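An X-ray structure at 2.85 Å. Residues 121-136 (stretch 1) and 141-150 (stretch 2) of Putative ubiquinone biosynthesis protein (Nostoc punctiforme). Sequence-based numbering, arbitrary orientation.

Stretch 1, residues 121-136: LWRSTHDIYHVVAGFD
Stretch 2, residues 141-150: GEIGLQAFFL

Stretch 1 enters as a helix already under way and remains helical from L121 to A133, whereas stretch 2, G141 to L150, is a segment of a helix that extends beyond it in both directions. The two helices run nearly perpendicular, with 95° between their N-to-C directions and a closest axial approach of 10.4 Å. The second is regular, its phi/psi values staying near -65/-40 and its i to i+4 bonds running from L145 N to G141 O (3.0 Å) through L150 N to Q146 O (2.8 Å). The first is kinked: the N atoms of D127, I128 and V131 lack bonds to the preceding turn, and I128 N instead reaches T125 O at 2.9 Å, while V131 N reaches I128 O at 3.0 Å. T125, at phi/psi -112/-29, lies just before this irregular region, and its OG1, with chi1 p, donates to L121 O at 2.7 Å.

Beyond A133 the chain breaks from the helix at G134, whose phi/psi of 76/59 suits glycine. F135 N still bonds to H130 O at 3.0 Å, but F135 (-130/150) and D136 (-74/164) are extended and bring the chain to the start of stretch 2, with the CA atoms of D136 and G141 4.2 Å apart. There G141 CA makes a CA-H...O contact with D136 O at 3.3 Å. The absence of a side chain permits this approach, since an ideal CB on G141 would lie 2.1 Å from D136 O.

No hydrogen bond crosses between the stretches; packing of side chains dominates the 673 Å² of buried surface. L145 (chi1 t, chi2 p) is the knob, seated among H126, Y129, H130 and A133. Its CD1 lies 3.8 Å from Y129 CB and 3.9 Å from A133 CB. F135 (chi1 m, chi2 -86°) lays one ring face against the second helix, with F135 CE1 3.6 Å from G144 C and F135 CD1 3.8 Å from L145 N. G144 leaves room for this ring: an ideal CB would come within 2.9 Å of F135 CE1. At the edge of the F135 ring, CE2 meets F148 CD2 at 3.9 Å. F148 (chi1 t) in turn offers a face to A133, whose CB sits 4.1 Å from the F148 ring centroid and only 4° off the normal, a well-centred CH-pi contact.

Farther along, F149 (chi1 t) meets two aromatic residues. The W122 six-membered ring is oblique to it, planes at 44° and centroids 4.8 Å apart, with W122 CZ3 3.4 Å from F149 CE2. The Y129 ring (chi1 m) is nearly parallel, at 22°, but slid so far that the rings barely overlap; Y129 CE2 approaches F149 CE1 at 3.5 Å. Q146 (chi1 m, chi2 m) points its CA-to-CB bond away, yet its end returns, placing NE2 3.5 Å from W122 CZ2 at the indole edge. E142 similarly curls back, its OE1 3.9 Å from H126 NE2, near the imidazole plane.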

# COMPACT_ATOMS: atom_id res chain seq x y z
N LEU A 121 8.79 20.82 -19.57
CA LEU A 121 9.87 21.73 -19.21
C LEU A 121 10.86 21.06 -18.20
O LEU A 121 12.08 21.10 -18.38
CB LEU A 121 9.32 23.06 -18.65
CG LEU A 121 10.37 24.08 -18.20
CD1 LEU A 121 11.17 24.58 -19.35
CD2 LEU A 121 9.75 25.22 -17.43
N TRP A 122 10.29 20.41 -17.20
CA TRP A 122 10.99 19.70 -16.14
C TRP A 122 11.88 18.58 -16.72
O TRP A 122 13.08 18.55 -16.44
CB TRP A 122 9.93 19.15 -15.15
CG TRP A 122 10.42 18.13 -14.17
CD1 TRP A 122 10.12 16.80 -14.14
CD2 TRP A 122 11.29 18.38 -13.06
NE1 TRP A 122 10.77 16.19 -13.09
CE2 TRP A 122 11.49 17.15 -12.40
CE3 TRP A 122 11.90 19.54 -12.55
CZ2 TRP A 122 12.28 17.04 -11.25
CZ3 TRP A 122 12.71 19.43 -11.43
CH2 TRP A 122 12.89 18.20 -10.79
N ARG A 123 11.29 17.68 -17.54
CA ARG A 123 11.97 16.55 -18.15
C ARG A 123 13.07 16.98 -19.13
O ARG A 123 14.15 16.41 -19.10
CB ARG A 123 10.97 15.60 -18.80
CG ARG A 123 10.08 14.87 -17.81
CD ARG A 123 9.10 13.92 -18.49
NE ARG A 123 8.21 13.32 -17.49
CZ ARG A 123 7.19 12.51 -17.75
NH1 ARG A 123 6.90 12.17 -19.00
NH2 ARG A 123 6.45 12.03 -16.76
N SER A 124 12.82 18.01 -19.95
CA SER A 124 13.78 18.53 -20.94
C SER A 124 14.99 19.17 -20.32
O SER A 124 16.06 19.18 -20.93
CB SER A 124 13.15 19.60 -21.81
OG SER A 124 11.74 19.50 -21.87
N THR A 125 14.79 19.81 -19.14
CA THR A 125 15.83 20.61 -18.52
C THR A 125 16.43 20.10 -17.23
O THR A 125 17.59 20.44 -16.98
CB THR A 125 15.39 22.09 -18.41
OG1 THR A 125 14.34 22.22 -17.47
CG2 THR A 125 14.97 22.68 -19.75
N HIS A 126 15.69 19.34 -16.40
CA HIS A 126 16.17 18.92 -15.08
C HIS A 126 17.53 18.22 -14.98
O HIS A 126 18.20 18.36 -13.96
CB HIS A 126 15.08 18.33 -14.17
CG HIS A 126 15.22 16.87 -13.87
ND1 HIS A 126 14.44 15.92 -14.52
CD2 HIS A 126 16.02 16.25 -12.96
CE1 HIS A 126 14.80 14.76 -14.00
NE2 HIS A 126 15.75 14.91 -13.07
N ASP A 127 17.98 17.56 -16.04
CA ASP A 127 19.30 16.91 -16.03
C ASP A 127 20.47 17.93 -16.09
O ASP A 127 21.60 17.57 -15.79
CB ASP A 127 19.40 15.87 -17.16
CG ASP A 127 20.35 14.77 -16.85
OD1 ASP A 127 20.06 13.98 -15.92
OD2 ASP A 127 21.38 14.67 -17.55
N ILE A 128 20.18 19.18 -16.47
CA ILE A 128 21.15 20.28 -16.55
C ILE A 128 21.33 20.85 -15.13
O ILE A 128 22.47 21.15 -14.74
CB ILE A 128 20.71 21.35 -17.61
CG1 ILE A 128 20.72 20.78 -19.04
CG2 ILE A 128 21.54 22.62 -17.55
CD1 ILE A 128 19.44 20.98 -19.86
N TYR A 129 20.23 20.95 -14.35
CA TYR A 129 20.15 21.50 -12.99
C TYR A 129 21.31 21.13 -12.08
O TYR A 129 21.94 22.04 -11.54
CB TYR A 129 18.81 21.18 -12.28
CG TYR A 129 17.56 21.81 -12.84
CD1 TYR A 129 17.62 22.74 -13.87
CD2 TYR A 129 16.30 21.44 -12.37
CE1 TYR A 129 16.47 23.28 -14.42
CE2 TYR A 129 15.14 21.97 -12.91
CZ TYR A 129 15.22 22.90 -13.94
OH TYR A 129 14.09 23.46 -14.49
N HIS A 130 21.59 19.83 -11.90
CA HIS A 130 22.66 19.35 -11.02
C HIS A 130 24.07 19.92 -11.33
O HIS A 130 24.85 20.09 -10.39
CB HIS A 130 22.64 17.82 -10.90
CG HIS A 130 23.27 17.12 -12.05
ND1 HIS A 130 22.52 16.65 -13.11
CD2 HIS A 130 24.58 16.87 -12.29
CE1 HIS A 130 23.39 16.11 -13.95
NE2 HIS A 130 24.65 16.23 -13.50
N VAL A 131 24.38 20.23 -12.61
CA VAL A 131 25.69 20.81 -12.97
C VAL A 131 25.86 22.26 -12.46
O VAL A 131 26.94 22.60 -11.96
CB VAL A 131 26.20 20.58 -14.43
CG1 VAL A 131 25.87 19.19 -14.93
CG2 VAL A 131 25.70 21.64 -15.39
N VAL A 132 24.78 23.08 -12.56
CA VAL A 132 24.72 24.47 -12.10
C VAL A 132 24.60 24.49 -10.57
O VAL A 132 25.37 25.20 -9.91
CB VAL A 132 23.60 25.28 -12.81
CG1 VAL A 132 23.51 26.72 -12.28
CG2 VAL A 132 23.80 25.28 -14.32
N ALA A 133 23.68 23.67 -10.01
CA ALA A 133 23.44 23.54 -8.57
C ALA A 133 24.61 22.90 -7.79
O ALA A 133 24.73 23.13 -6.58
CB ALA A 133 22.16 22.77 -8.33
N GLY A 134 25.42 22.08 -8.47
CA GLY A 134 26.56 21.40 -7.85
C GLY A 134 26.20 20.21 -6.98
O GLY A 134 26.52 20.19 -5.78
N PHE A 135 25.53 19.20 -7.57
CA PHE A 135 25.13 17.92 -6.94
C PHE A 135 25.57 16.75 -7.81
O PHE A 135 25.65 16.90 -9.03
CB PHE A 135 23.61 17.86 -6.72
CG PHE A 135 23.13 18.81 -5.67
CD1 PHE A 135 23.13 18.44 -4.33
CD2 PHE A 135 22.69 20.08 -6.00
CE1 PHE A 135 22.72 19.33 -3.34
CE2 PHE A 135 22.28 20.98 -5.01
CZ PHE A 135 22.31 20.60 -3.69
N ASP A 136 25.87 15.60 -7.18
CA ASP A 136 26.30 14.42 -7.92
C ASP A 136 25.14 13.74 -8.67
O ASP A 136 23.97 14.02 -8.40
CB ASP A 136 27.03 13.41 -7.01
CG ASP A 136 28.38 13.85 -6.45
OD1 ASP A 136 29.06 14.69 -7.10
OD2 ASP A 136 28.79 13.32 -5.39
N GLY A 141 22.90 12.74 -4.43
CA GLY A 141 23.03 13.94 -5.25
C GLY A 141 21.70 14.33 -5.86
O GLY A 141 21.36 15.51 -5.87
N GLU A 142 20.92 13.32 -6.31
CA GLU A 142 19.59 13.56 -6.85
C GLU A 142 18.59 14.04 -5.79
O GLU A 142 17.87 15.02 -6.05
CB GLU A 142 19.07 12.38 -7.70
CG GLU A 142 19.30 12.55 -9.21
CD GLU A 142 18.81 13.82 -9.92
OE1 GLU A 142 17.63 14.21 -9.71
OE2 GLU A 142 19.60 14.41 -10.70
N ILE A 143 18.59 13.42 -4.58
CA ILE A 143 17.72 13.81 -3.44
C ILE A 143 18.10 15.21 -2.92
O ILE A 143 17.23 16.00 -2.54
CB ILE A 143 17.64 12.73 -2.31
CG1 ILE A 143 17.22 11.34 -2.85
CG2 ILE A 143 16.70 13.18 -1.19
CD1 ILE A 143 15.74 11.25 -3.50
N GLY A 144 19.40 15.51 -2.92
CA GLY A 144 19.91 16.82 -2.55
C GLY A 144 19.40 17.88 -3.52
O GLY A 144 18.92 18.92 -3.09
N LEU A 145 19.47 17.60 -4.86
CA LEU A 145 19.00 18.50 -5.92
C LEU A 145 17.51 18.79 -5.78
O LEU A 145 17.09 19.94 -5.98
CB LEU A 145 19.34 17.96 -7.33
CG LEU A 145 18.75 18.72 -8.53
CD1 LEU A 145 19.45 20.04 -8.74
CD2 LEU A 145 18.80 17.88 -9.77
N GLN A 146 16.71 17.76 -5.43
CA GLN A 146 15.26 17.92 -5.25
C GLN A 146 14.96 18.86 -4.08
O GLN A 146 13.99 19.60 -4.12
CB GLN A 146 14.55 16.55 -5.06
CG GLN A 146 14.57 15.61 -6.29
CD GLN A 146 13.79 16.11 -7.49
OE1 GLN A 146 12.89 16.94 -7.38
NE2 GLN A 146 14.14 15.62 -8.67
N ALA A 147 15.81 18.83 -3.06
CA ALA A 147 15.70 19.68 -1.87
C ALA A 147 15.99 21.12 -2.26
O ALA A 147 15.25 22.01 -1.86
CB ALA A 147 16.63 19.19 -0.77
N PHE A 148 16.99 21.32 -3.13
CA PHE A 148 17.35 22.63 -3.70
C PHE A 148 16.16 23.19 -4.52
O PHE A 148 15.80 24.35 -4.35
CB PHE A 148 18.63 22.51 -4.57
CG PHE A 148 19.16 23.78 -5.21
CD1 PHE A 148 18.53 24.35 -6.31
CD2 PHE A 148 20.34 24.36 -4.75
CE1 PHE A 148 19.03 25.52 -6.89
CE2 PHE A 148 20.84 25.52 -5.35
CZ PHE A 148 20.19 26.09 -6.41
N PHE A 149 15.52 22.32 -5.34
CA PHE A 149 14.38 22.63 -6.21
C PHE A 149 13.10 22.97 -5.42
O PHE A 149 12.40 23.95 -5.75
CB PHE A 149 14.16 21.53 -7.25
CG PHE A 149 13.33 21.98 -8.42
CD1 PHE A 149 13.83 22.87 -9.37
CD2 PHE A 149 12.02 21.52 -8.58
CE1 PHE A 149 13.04 23.32 -10.43
CE2 PHE A 149 11.23 21.97 -9.65
CZ PHE A 149 11.75 22.86 -10.57
N LEU A 150 12.83 22.19 -4.33
CA LEU A 150 11.70 22.39 -3.40
C LEU A 150 11.87 23.72 -2.64
O LEU A 150 10.88 24.41 -2.39
CB LEU A 150 11.56 21.18 -2.44
CG LEU A 150 10.34 21.11 -1.49
CD1 LEU A 150 9.11 20.66 -2.22
CD2 LEU A 150 10.58 20.13 -0.38